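Local coordinates for protein histidine acid phosphatase (PDB 6RXD) that probably removes phosphate groups from inositol polyphosphates such as phytate, working as a histidine acid phosphatase of the MINPP type, at residues H45-L50 with T440-N445; D186-H191 with T394-H399; S415-P420 with G430-R435; I467-Y472 with G489-K494. One frame throughout, in Å; residues are numbered along the deposited sequence.

Contact 1: H45-L50 with T440-N445; sequences HGSRGL and TPMAAN
M442 reaches from the loop 440-445 to the loop 45-50 and packs closest against S47. Its CG lies 3.5 Å from S47 OG, and its SD rests 3.8 Å from S47 CA. The methionine chain bends at chi2 (-68°), which lays CG and SD along S47. The same S47 OG is hydrogen-bonded to Q103, so a polar atom and an apolar chain share this spot. Next to it the backbones are joined directly. A443 N donates to H45 O at 3.1 Å, from above the carbonyl plane. A443 lies within a type II beta turn from P441 to A444, closed by A444 N to P441 O. After the turn, N445 ND2 reaches back to A443 O at 3.0 Å.

The H45 side is looser. M442 SD comes no nearer to the ring than 4.1 Å, at H45 CE1. It sits obliquely, 5.0 Å from the ring centroid, so the sulfur-aromatic contact is slight. The ring is held by its own segment instead. H45 ND1 gives an almost straight bond of 2.7 Å to G46 O, in the plane of the imidazole, which should fix the ring's rotation. Further along, R48 turns its end away from the turn and is partly exposed; a long, weak ion pair links it to E140.

R44, H45, G46 and R48 match the RHGxR signature of the histidine acid phosphatases. In relatives the histidine of this signature is the one phosphorylated during catalysis, and H45, directly after strand 34-44, is consistent with that role.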
# COMPACT_ATOMS: atom_id res chain seq x y z
N HIS A 45 -0.39 1.69 5.30
CA HIS A 45 -1.63 1.79 6.07
C HIS A 45 -2.60 0.68 5.66
O HIS A 45 -2.46 0.07 4.60
CB HIS A 45 -2.28 3.16 5.81
CG HIS A 45 -2.67 3.35 4.38
ND1 HIS A 45 -3.79 2.76 3.83
CD2 HIS A 45 -2.08 4.04 3.38
CE1 HIS A 45 -3.87 3.09 2.55
NE2 HIS A 45 -2.85 3.86 2.25
N GLY A 46 -3.59 0.43 6.50
CA GLY A 46 -4.57 -0.60 6.21
C GLY A 46 -5.65 -0.11 5.26
O GLY A 46 -5.66 1.05 4.83
N SER A 47 -6.55 -1.03 4.92
CA SER A 47 -7.73 -0.74 4.11
C SER A 47 -8.47 0.52 4.55
O SER A 47 -8.68 0.74 5.74
CB SER A 47 -8.69 -1.92 4.18
OG SER A 47 -8.18 -3.03 3.48
N ARG A 48 -8.86 1.32 3.56
CA ARG A 48 -9.59 2.58 3.75
C ARG A 48 -10.86 2.54 2.94
O ARG A 48 -10.99 1.72 2.03
CB ARG A 48 -8.75 3.75 3.24
CG ARG A 48 -7.44 4.00 3.94
CD ARG A 48 -6.66 5.09 3.21
NE ARG A 48 -7.41 6.35 3.12
CZ ARG A 48 -6.85 7.56 3.18
NH1 ARG A 48 -7.61 8.65 3.10
NH2 ARG A 48 -5.53 7.68 3.34
N GLY A 49 -11.79 3.44 3.23
CA GLY A 49 -12.98 3.56 2.40
C GLY A 49 -12.72 4.39 1.16
O GLY A 49 -11.57 4.67 0.82
N LEU A 50 -13.78 4.76 0.45
CA LEU A 50 -13.65 5.66 -0.69
C LEU A 50 -13.05 6.97 -0.22
O LEU A 50 -13.33 7.42 0.89
CB LEU A 50 -15.02 5.91 -1.32
CG LEU A 50 -15.65 4.68 -1.98
CD1 LEU A 50 -17.10 4.97 -2.39
CD2 LEU A 50 -14.81 4.23 -3.19
N THR A 440 2.10 -4.64 -3.29
CA THR A 440 1.64 -3.63 -2.34
C THR A 440 0.16 -3.77 -1.99
O THR A 440 -0.65 -2.87 -2.25
CB THR A 440 2.00 -2.22 -2.85
OG1 THR A 440 1.52 -1.23 -1.93
CG2 THR A 440 1.43 -1.96 -4.26
N PRO A 441 -0.21 -4.89 -1.38
CA PRO A 441 -1.59 -5.02 -0.91
C PRO A 441 -1.82 -4.03 0.22
O PRO A 441 -0.88 -3.38 0.69
CB PRO A 441 -1.63 -6.43 -0.35
CG PRO A 441 -0.18 -6.76 0.01
CD PRO A 441 0.58 -6.12 -1.11
N MET A 442 -3.06 -3.91 0.66
CA MET A 442 -3.30 -3.15 1.86
C MET A 442 -2.49 -3.76 3.01
O MET A 442 -2.34 -4.99 3.10
CB MET A 442 -4.80 -3.13 2.17
CG MET A 442 -5.60 -2.33 1.15
SD MET A 442 -5.22 -0.55 1.23
CE MET A 442 -5.91 -0.02 -0.34
N ALA A 443 -1.94 -2.89 3.86
CA ALA A 443 -1.08 -3.26 4.98
C ALA A 443 0.19 -4.01 4.58
O ALA A 443 0.80 -4.70 5.39
CB ALA A 443 -1.86 -4.07 6.06
N ALA A 444 0.61 -3.86 3.33
CA ALA A 444 1.87 -4.47 2.89
C ALA A 444 2.98 -4.08 3.84
O ALA A 444 3.05 -2.94 4.27
CB ALA A 444 2.22 -4.01 1.46
N ASN A 445 3.87 -5.01 4.14
CA ASN A 445 4.93 -4.69 5.08
C ASN A 445 6.20 -5.49 4.87
O ASN A 445 6.18 -6.63 4.40
CB ASN A 445 4.44 -4.81 6.53
CG ASN A 445 4.02 -6.22 6.90
OD1 ASN A 445 4.80 -6.99 7.47
ND2 ASN A 445 2.80 -6.58 6.56

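Contact 2: D186-H191 with T394-H399; sequences DTLYFH and TFRFAH
L188 and H399 both carry their CG beside the backbone N, anti to the carbonyl carbon (chi1 -55° and -50°). These torsions lay the leucine branches against strand 391-398 and bring the histidine ring to Y189. L188 CD2 touches R396 CB at 3.7 Å, and the two side chains cross at about a right angle. Behind it L188 CB meets A398 CB at 3.9 Å.

The rings of Y189 and H399 form an offset edge-to-face pair, with planes 80° apart. The CD2 and CE2 edge of Y189 points at a face of H399, off its centre, with Y189 CE2 3.7 Å from H399 NE2. L188 O lies at the edge of the same imidazole, near its plane, 3.7 Å from H399 CD2. H399 NE2 is hydrogen-bonded to S138 OG. One face of the Y189 ring is taken by H191 CE1.

No hydrogen bond links the two segments directly. A water accepts from T187 OG1 at 2.8 Å and from R396 NE at 2.8 Å, and so bridges them. The extended R396 chain carries its guanidinium to D377 and E40, which form salt bridges with it. T394 CG2 covers one guanidinium face. H399 opens the HAE sequence of this family, at the N-cap of helix 400-410.

The chemistry is therefore mixed: apolar packing and ring contact join the segments, while the charge of the buried R396 is probably balanced by the carboxylates of D377 and E40.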
# COMPACT_ATOMS: atom_id res chain seq x y z
N ASP A 186 10.95 12.11 5.87
CA ASP A 186 12.12 11.91 5.02
C ASP A 186 12.28 10.44 4.66
O ASP A 186 12.78 10.10 3.60
CB ASP A 186 13.40 12.40 5.69
CG ASP A 186 13.43 13.91 5.85
OD1 ASP A 186 12.56 14.58 5.27
OD2 ASP A 186 14.34 14.41 6.55
N THR A 187 11.85 9.57 5.56
CA THR A 187 11.96 8.14 5.27
C THR A 187 10.62 7.51 4.92
O THR A 187 10.59 6.42 4.37
CB THR A 187 12.57 7.35 6.44
OG1 THR A 187 11.69 7.42 7.57
CG2 THR A 187 13.94 7.90 6.83
N LEU A 188 9.52 8.18 5.26
CA LEU A 188 8.20 7.60 5.04
C LEU A 188 7.30 8.43 4.13
O LEU A 188 6.13 8.09 3.93
CB LEU A 188 7.51 7.34 6.38
CG LEU A 188 8.31 6.48 7.37
CD1 LEU A 188 7.62 6.45 8.74
CD2 LEU A 188 8.49 5.06 6.84
N TYR A 189 7.83 9.51 3.58
CA TYR A 189 7.10 10.31 2.60
C TYR A 189 8.11 10.99 1.68
O TYR A 189 8.02 12.19 1.41
CB TYR A 189 6.23 11.35 3.30
CG TYR A 189 4.90 11.64 2.63
CD1 TYR A 189 4.71 12.81 1.89
CD2 TYR A 189 3.83 10.76 2.75
CE1 TYR A 189 3.49 13.08 1.29
CE2 TYR A 189 2.61 11.02 2.15
CZ TYR A 189 2.45 12.19 1.43
OH TYR A 189 1.24 12.45 0.83
N PHE A 190 9.08 10.20 1.20
CA PHE A 190 10.20 10.73 0.44
C PHE A 190 9.83 11.11 -0.99
O PHE A 190 10.65 11.67 -1.71
CB PHE A 190 11.36 9.71 0.41
CG PHE A 190 10.92 8.28 0.19
CD1 PHE A 190 10.42 7.86 -1.05
CD2 PHE A 190 11.00 7.36 1.22
CE1 PHE A 190 10.00 6.54 -1.24
CE2 PHE A 190 10.59 6.04 1.03
CZ PHE A 190 10.09 5.63 -0.20
N HIS A 191 8.59 10.83 -1.38
CA HIS A 191 8.18 10.98 -2.77
C HIS A 191 7.62 12.38 -3.06
O HIS A 191 7.36 12.72 -4.21
CB HIS A 191 7.16 9.90 -3.14
CG HIS A 191 5.92 9.93 -2.30
ND1 HIS A 191 5.91 9.58 -0.97
CD2 HIS A 191 4.65 10.30 -2.61
CE1 HIS A 191 4.68 9.72 -0.49
NE2 HIS A 191 3.91 10.16 -1.46
N THR A 394 12.03 -0.57 15.62
CA THR A 394 11.49 0.61 14.98
C THR A 394 10.36 0.14 14.10
O THR A 394 10.59 -0.62 13.16
CB THR A 394 12.56 1.33 14.15
OG1 THR A 394 13.70 1.61 14.98
CG2 THR A 394 12.02 2.64 13.60
N PHE A 395 9.13 0.56 14.42
CA PHE A 395 7.95 0.18 13.65
C PHE A 395 7.43 1.41 12.90
O PHE A 395 7.04 2.41 13.52
CB PHE A 395 6.84 -0.36 14.58
CG PHE A 395 7.22 -1.61 15.34
CD1 PHE A 395 7.74 -2.71 14.67
CD2 PHE A 395 7.04 -1.68 16.71
CE1 PHE A 395 8.08 -3.88 15.37
CE2 PHE A 395 7.38 -2.84 17.42
CZ PHE A 395 7.89 -3.94 16.75
N ARG A 396 7.45 1.33 11.57
CA ARG A 396 7.14 2.49 10.72
C ARG A 396 5.88 2.25 9.91
O ARG A 396 5.63 1.12 9.48
CB ARG A 396 8.28 2.73 9.72
CG ARG A 396 9.67 2.91 10.31
CD ARG A 396 10.68 2.81 9.19
NE ARG A 396 12.08 2.92 9.63
CZ ARG A 396 12.83 1.90 10.01
NH1 ARG A 396 12.32 0.67 10.02
NH2 ARG A 396 14.09 2.10 10.38
N PHE A 397 5.11 3.32 9.69
CA PHE A 397 3.81 3.24 9.02
C PHE A 397 3.70 4.30 7.95
O PHE A 397 3.95 5.47 8.21
CB PHE A 397 2.68 3.35 10.05
CG PHE A 397 2.73 2.26 11.07
CD1 PHE A 397 2.04 1.08 10.86
CD2 PHE A 397 3.58 2.37 12.17
CE1 PHE A 397 2.13 0.04 11.76
CE2 PHE A 397 3.69 1.33 13.08
CZ PHE A 397 2.97 0.16 12.88
N ALA A 398 3.36 3.88 6.73
CA ALA A 398 3.45 4.76 5.58
C ALA A 398 2.46 4.37 4.49
O ALA A 398 1.31 4.07 4.77
CB ALA A 398 4.90 4.78 5.05
N HIS A 399 2.93 4.35 3.24
CA HIS A 399 2.02 4.37 2.09
C HIS A 399 2.43 3.46 0.94
O HIS A 399 3.56 2.97 0.89
CB HIS A 399 1.94 5.81 1.57
CG HIS A 399 1.66 6.80 2.65
ND1 HIS A 399 0.38 7.19 2.97
CD2 HIS A 399 2.48 7.42 3.52
CE1 HIS A 399 0.43 8.03 3.99
NE2 HIS A 399 1.69 8.18 4.35
O HOH W 1 12.50 5.70 9.57

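Contact 3: S415-P420 with G430-R435; sequences STQQAP and GNNEWR
E433 leans from the segment 430-435 across to T416. Its CB points toward the other segment. CG passes 4.4 Å from Q417 CB. The chain then runs extended, and CD comes within 3.4 Å of T416 OG1. At the tip OE2 takes two bonds from one residue. T416 OG1 donates at 2.6 Å, from above the carboxylate plane. T416 N donates at 3.0 Å, nearly along the C-O axis. Both residues are exposed, so this pair of bonds lies near the solvent.

A second tie lies deeper. N432 ND2 donates to Q417 O at 3.0 Å, from above the carbonyl plane. The other end of that amide, N432 OD1, accepts from W434 N at 2.9 Å and closes an Asx turn. The two bonds fix how the amide is turned. A water joins S415 OG to W434 NE1, at 2.9 Å from the latter.

Both segments belong to the connection between helices 400-410 and 436-439. W434 packs on M404 and V439 of those helices and meets F354 of helix 339-357 edge-to-face. A419 touches the same helix, and its backbone is hydrogen-bonded to S360 and A362 just beyond it.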
# COMPACT_ATOMS: atom_id res chain seq x y z
N SER A 415 9.03 -7.37 -8.01
CA SER A 415 9.51 -6.04 -8.39
C SER A 415 10.89 -6.10 -9.02
O SER A 415 11.67 -5.17 -8.88
CB SER A 415 9.58 -5.10 -7.17
OG SER A 415 8.28 -4.87 -6.64
N THR A 416 11.17 -7.19 -9.73
CA THR A 416 12.51 -7.40 -10.29
C THR A 416 12.60 -7.14 -11.79
O THR A 416 13.68 -7.25 -12.38
CB THR A 416 13.04 -8.83 -9.99
OG1 THR A 416 12.35 -9.78 -10.82
CG2 THR A 416 12.86 -9.20 -8.51
N GLN A 417 11.49 -6.77 -12.42
CA GLN A 417 11.45 -6.67 -13.88
C GLN A 417 11.01 -5.29 -14.36
O GLN A 417 9.89 -4.84 -14.11
CB GLN A 417 10.50 -7.72 -14.47
CG GLN A 417 10.52 -7.78 -15.99
CD GLN A 417 11.88 -8.12 -16.54
OE1 GLN A 417 12.47 -9.13 -16.17
NE2 GLN A 417 12.40 -7.26 -17.42
N GLN A 418 11.91 -4.60 -15.06
CA GLN A 418 11.51 -3.35 -15.69
C GLN A 418 10.89 -3.60 -17.05
O GLN A 418 11.14 -4.63 -17.67
CB GLN A 418 12.72 -2.43 -15.84
CG GLN A 418 13.20 -1.92 -14.48
CD GLN A 418 14.35 -0.94 -14.62
OE1 GLN A 418 15.40 -1.27 -15.18
NE2 GLN A 418 14.14 0.28 -14.16
N ALA A 419 10.05 -2.67 -17.49
CA ALA A 419 9.44 -2.74 -18.82
C ALA A 419 10.46 -2.37 -19.87
O ALA A 419 11.49 -1.77 -19.54
CB ALA A 419 8.25 -1.79 -18.89
N PRO A 420 10.19 -2.73 -21.13
CA PRO A 420 11.12 -2.35 -22.20
C PRO A 420 11.20 -0.84 -22.31
O PRO A 420 10.26 -0.15 -21.91
CB PRO A 420 10.46 -2.92 -23.45
CG PRO A 420 9.68 -4.10 -22.96
CD PRO A 420 9.12 -3.62 -21.63
N GLY A 430 1.41 -10.30 -19.35
CA GLY A 430 2.13 -11.37 -20.02
C GLY A 430 3.65 -11.21 -20.02
O GLY A 430 4.36 -12.21 -20.15
N ASN A 431 4.14 -9.98 -19.87
CA ASN A 431 5.60 -9.75 -19.93
C ASN A 431 6.25 -9.24 -18.64
O ASN A 431 7.40 -8.82 -18.65
CB ASN A 431 5.99 -8.87 -21.12
CG ASN A 431 5.62 -7.40 -20.94
OD1 ASN A 431 5.31 -6.95 -19.84
ND2 ASN A 431 5.65 -6.65 -22.04
N ASN A 432 5.51 -9.26 -17.54
CA ASN A 432 6.04 -8.71 -16.30
C ASN A 432 5.37 -9.33 -15.09
O ASN A 432 4.16 -9.53 -15.06
CB ASN A 432 5.85 -7.19 -16.29
CG ASN A 432 6.81 -6.48 -15.36
OD1 ASN A 432 6.78 -6.69 -14.16
ND2 ASN A 432 7.67 -5.62 -15.92
N GLU A 433 6.18 -9.61 -14.07
CA GLU A 433 5.68 -10.26 -12.86
C GLU A 433 5.02 -9.28 -11.87
O GLU A 433 4.38 -9.72 -10.91
CB GLU A 433 6.84 -10.95 -12.14
CG GLU A 433 7.91 -9.94 -11.72
CD GLU A 433 9.04 -10.54 -10.93
OE1 GLU A 433 9.20 -11.79 -10.95
OE2 GLU A 433 9.78 -9.76 -10.30
N TRP A 434 5.16 -7.97 -12.09
CA TRP A 434 4.64 -6.99 -11.14
C TRP A 434 3.12 -7.00 -11.06
O TRP A 434 2.42 -6.90 -12.07
CB TRP A 434 5.09 -5.58 -11.54
CG TRP A 434 5.06 -4.54 -10.43
CD1 TRP A 434 6.10 -4.15 -9.65
CD2 TRP A 434 3.94 -3.72 -10.04
NE1 TRP A 434 5.71 -3.15 -8.78
CE2 TRP A 434 4.39 -2.87 -9.00
CE3 TRP A 434 2.60 -3.63 -10.45
CZ2 TRP A 434 3.55 -1.94 -8.37
CZ3 TRP A 434 1.77 -2.69 -9.82
CH2 TRP A 434 2.24 -1.87 -8.79
N ARG A 435 2.60 -7.11 -9.84
CA ARG A 435 1.16 -6.99 -9.60
C ARG A 435 0.94 -6.19 -8.34
O ARG A 435 1.61 -6.44 -7.33
CB ARG A 435 0.50 -8.37 -9.39
CG ARG A 435 0.61 -9.34 -10.55
CD ARG A 435 -0.28 -8.94 -11.71
NE ARG A 435 -0.22 -9.99 -12.71
CZ ARG A 435 0.77 -10.12 -13.59
NH1 ARG A 435 0.76 -11.14 -14.45
NH2 ARG A 435 1.76 -9.25 -13.61
O HOH W 2 7.71 -2.19 -6.95

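Contact 4: I467-Y472 with G489-K494; sequences IVRMLY and GSTWYK
W492 offers one face of its indole to R469, and the arginine follows it from CB to the guanidinium. R469 CB stands over the six-membered ring, 3.4 Å from its centroid and only 7° off the normal, a clear CH-pi contact. Further out, W492 CZ2 lies over the centre of the guanidinium, 3.7 Å from R469 CZ. The two planes are 45° apart, so this is not a flat stack. The R469 chain starts with CG anti to the backbone N (chi1 174°) and bends at chi2 and chi3, which folds it back over the indole. D449 and E476 form salt bridges with its end. I467 CD1 comes obliquely to the same tryptophan, 3.8 Å from W492 CE3. S490 OG lies at the edge of the indole, and Y451 meets it edge-to-face. The Y493 ring has V468 O at its edge.

The backbones form a short antiparallel ladder. V468 and Y493 are a hydrogen-bonded pair: V468 N donates to Y493 O at 2.7 Å, and Y493 N to V468 O at 2.8 Å. I467 and K494 make the neighbouring non-hydrogen-bonded pair. Beyond the V468-Y493 pair no direct hydrogen bond joins the segments; a water links M470 N and T491 O, at 2.8 Å from each.

V468 and Y493 point to the face opposite that of I467 and K494, against L498 of helix 495-501. Strand 467-472 pairs with strand 445-453 along its other edge. Its partner 493-494 is thus a short antiparallel addition to the mixed sheet of the phosphatase fold, leading directly into a helix.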
# COMPACT_ATOMS: atom_id res chain seq x y z
N ILE A 467 23.40 -10.80 12.21
CA ILE A 467 22.78 -11.44 11.06
C ILE A 467 21.31 -11.03 10.96
O ILE A 467 20.69 -10.66 11.95
CB ILE A 467 22.92 -12.97 11.11
CG1 ILE A 467 22.27 -13.53 12.38
CG2 ILE A 467 24.40 -13.37 11.03
CD1 ILE A 467 22.18 -15.05 12.38
N VAL A 468 20.78 -11.08 9.74
CA VAL A 468 19.48 -10.47 9.48
C VAL A 468 18.63 -11.40 8.62
O VAL A 468 19.14 -12.04 7.71
CB VAL A 468 19.67 -9.14 8.71
CG1 VAL A 468 18.34 -8.41 8.48
CG2 VAL A 468 20.67 -8.20 9.43
N ARG A 469 17.33 -11.42 8.89
CA ARG A 469 16.37 -12.24 8.14
C ARG A 469 15.17 -11.37 7.80
O ARG A 469 14.74 -10.58 8.63
CB ARG A 469 15.95 -13.43 9.02
CG ARG A 469 14.86 -14.33 8.46
CD ARG A 469 13.45 -13.90 8.91
NE ARG A 469 13.21 -13.93 10.35
CZ ARG A 469 13.08 -15.04 11.08
NH1 ARG A 469 13.22 -16.23 10.51
NH2 ARG A 469 12.84 -14.97 12.39
N MET A 470 14.62 -11.52 6.59
CA MET A 470 13.49 -10.70 6.15
C MET A 470 12.18 -11.47 5.98
O MET A 470 12.17 -12.62 5.53
CB MET A 470 13.83 -10.00 4.82
CG MET A 470 12.63 -9.32 4.12
SD MET A 470 13.13 -8.12 2.87
CE MET A 470 14.30 -9.11 1.91
N LEU A 471 11.07 -10.82 6.38
CA LEU A 471 9.71 -11.24 6.04
C LEU A 471 9.08 -10.16 5.17
O LEU A 471 9.23 -8.98 5.45
CB LEU A 471 8.85 -11.41 7.30
CG LEU A 471 9.27 -12.31 8.46
CD1 LEU A 471 8.07 -12.56 9.39
CD2 LEU A 471 9.87 -13.61 8.01
N TYR A 472 8.37 -10.56 4.11
CA TYR A 472 7.69 -9.63 3.22
C TYR A 472 6.23 -10.08 3.21
O TYR A 472 5.93 -11.23 2.83
CB TYR A 472 8.28 -9.76 1.81
CG TYR A 472 7.72 -8.82 0.75
CD1 TYR A 472 7.13 -7.61 1.06
CD2 TYR A 472 7.81 -9.19 -0.59
CE1 TYR A 472 6.63 -6.76 0.05
CE2 TYR A 472 7.32 -8.37 -1.60
CZ TYR A 472 6.74 -7.16 -1.28
OH TYR A 472 6.30 -6.36 -2.31
N GLY A 489 21.55 -22.97 2.39
CA GLY A 489 20.24 -23.32 2.91
C GLY A 489 19.70 -22.38 3.97
O GLY A 489 18.73 -22.70 4.66
N SER A 490 20.31 -21.20 4.11
CA SER A 490 19.89 -20.25 5.13
C SER A 490 19.24 -19.03 4.50
O SER A 490 19.56 -18.66 3.37
CB SER A 490 21.09 -19.80 5.96
OG SER A 490 20.69 -18.91 6.99
N THR A 491 18.31 -18.42 5.25
CA THR A 491 17.72 -17.13 4.89
C THR A 491 18.23 -16.02 5.79
O THR A 491 17.66 -14.92 5.80
CB THR A 491 16.18 -17.17 4.98
OG1 THR A 491 15.81 -17.71 6.25
CG2 THR A 491 15.61 -18.04 3.88
N TRP A 492 19.29 -16.29 6.55
CA TRP A 492 19.94 -15.28 7.37
C TRP A 492 21.18 -14.75 6.64
O TRP A 492 21.90 -15.52 6.01
CB TRP A 492 20.34 -15.86 8.73
CG TRP A 492 19.15 -16.27 9.53
CD1 TRP A 492 18.46 -17.45 9.43
CD2 TRP A 492 18.49 -15.50 10.54
NE1 TRP A 492 17.40 -17.45 10.31
CE2 TRP A 492 17.40 -16.27 11.01
CE3 TRP A 492 18.71 -14.23 11.10
CZ2 TRP A 492 16.53 -15.81 12.01
CZ3 TRP A 492 17.86 -13.78 12.09
CH2 TRP A 492 16.78 -14.57 12.54
N TYR A 493 21.42 -13.44 6.77
CA TYR A 493 22.51 -12.76 6.07
C TYR A 493 23.29 -11.87 7.02
O TYR A 493 22.69 -11.17 7.85
CB TYR A 493 21.95 -11.87 4.97
CG TYR A 493 21.22 -12.61 3.88
CD1 TYR A 493 21.82 -12.81 2.66
CD2 TYR A 493 19.94 -13.11 4.09
CE1 TYR A 493 21.16 -13.49 1.64
CE2 TYR A 493 19.26 -13.79 3.07
CZ TYR A 493 19.88 -13.97 1.85
OH TYR A 493 19.23 -14.63 0.84
N LYS A 494 24.61 -11.85 6.87
CA LYS A 494 25.44 -10.94 7.66
C LYS A 494 25.10 -9.49 7.36
O LYS A 494 24.81 -9.13 6.20
CB LYS A 494 26.92 -11.16 7.36
CG LYS A 494 27.53 -12.38 8.02
CD LYS A 494 29.06 -12.30 7.89
CE LYS A 494 29.73 -13.54 8.48
NZ LYS A 494 31.23 -13.51 8.29
O HOH W 3 15.90 -13.09 4.72

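Contacts 1 and 2 meet, with centres 14 Å apart. H45 N probably bonds to A398 O at 3.0 Å, and H45 CD2 packs 4.0 Å from H399 ND1. They thus bring together the RHG and HAE signatures, which in relatives form the phosphatase active site. Contact 4 belongs to the same mixed sheet as contact 2 but is farther out. It touches contact 1, where Y472 CD1 lies 3.6 Å from N445 O. Contact 3 touches none of the others. Its nearest atoms are about 4 Å from contact 1, and helix 436-439 leads from 430-435 straight into 440-445.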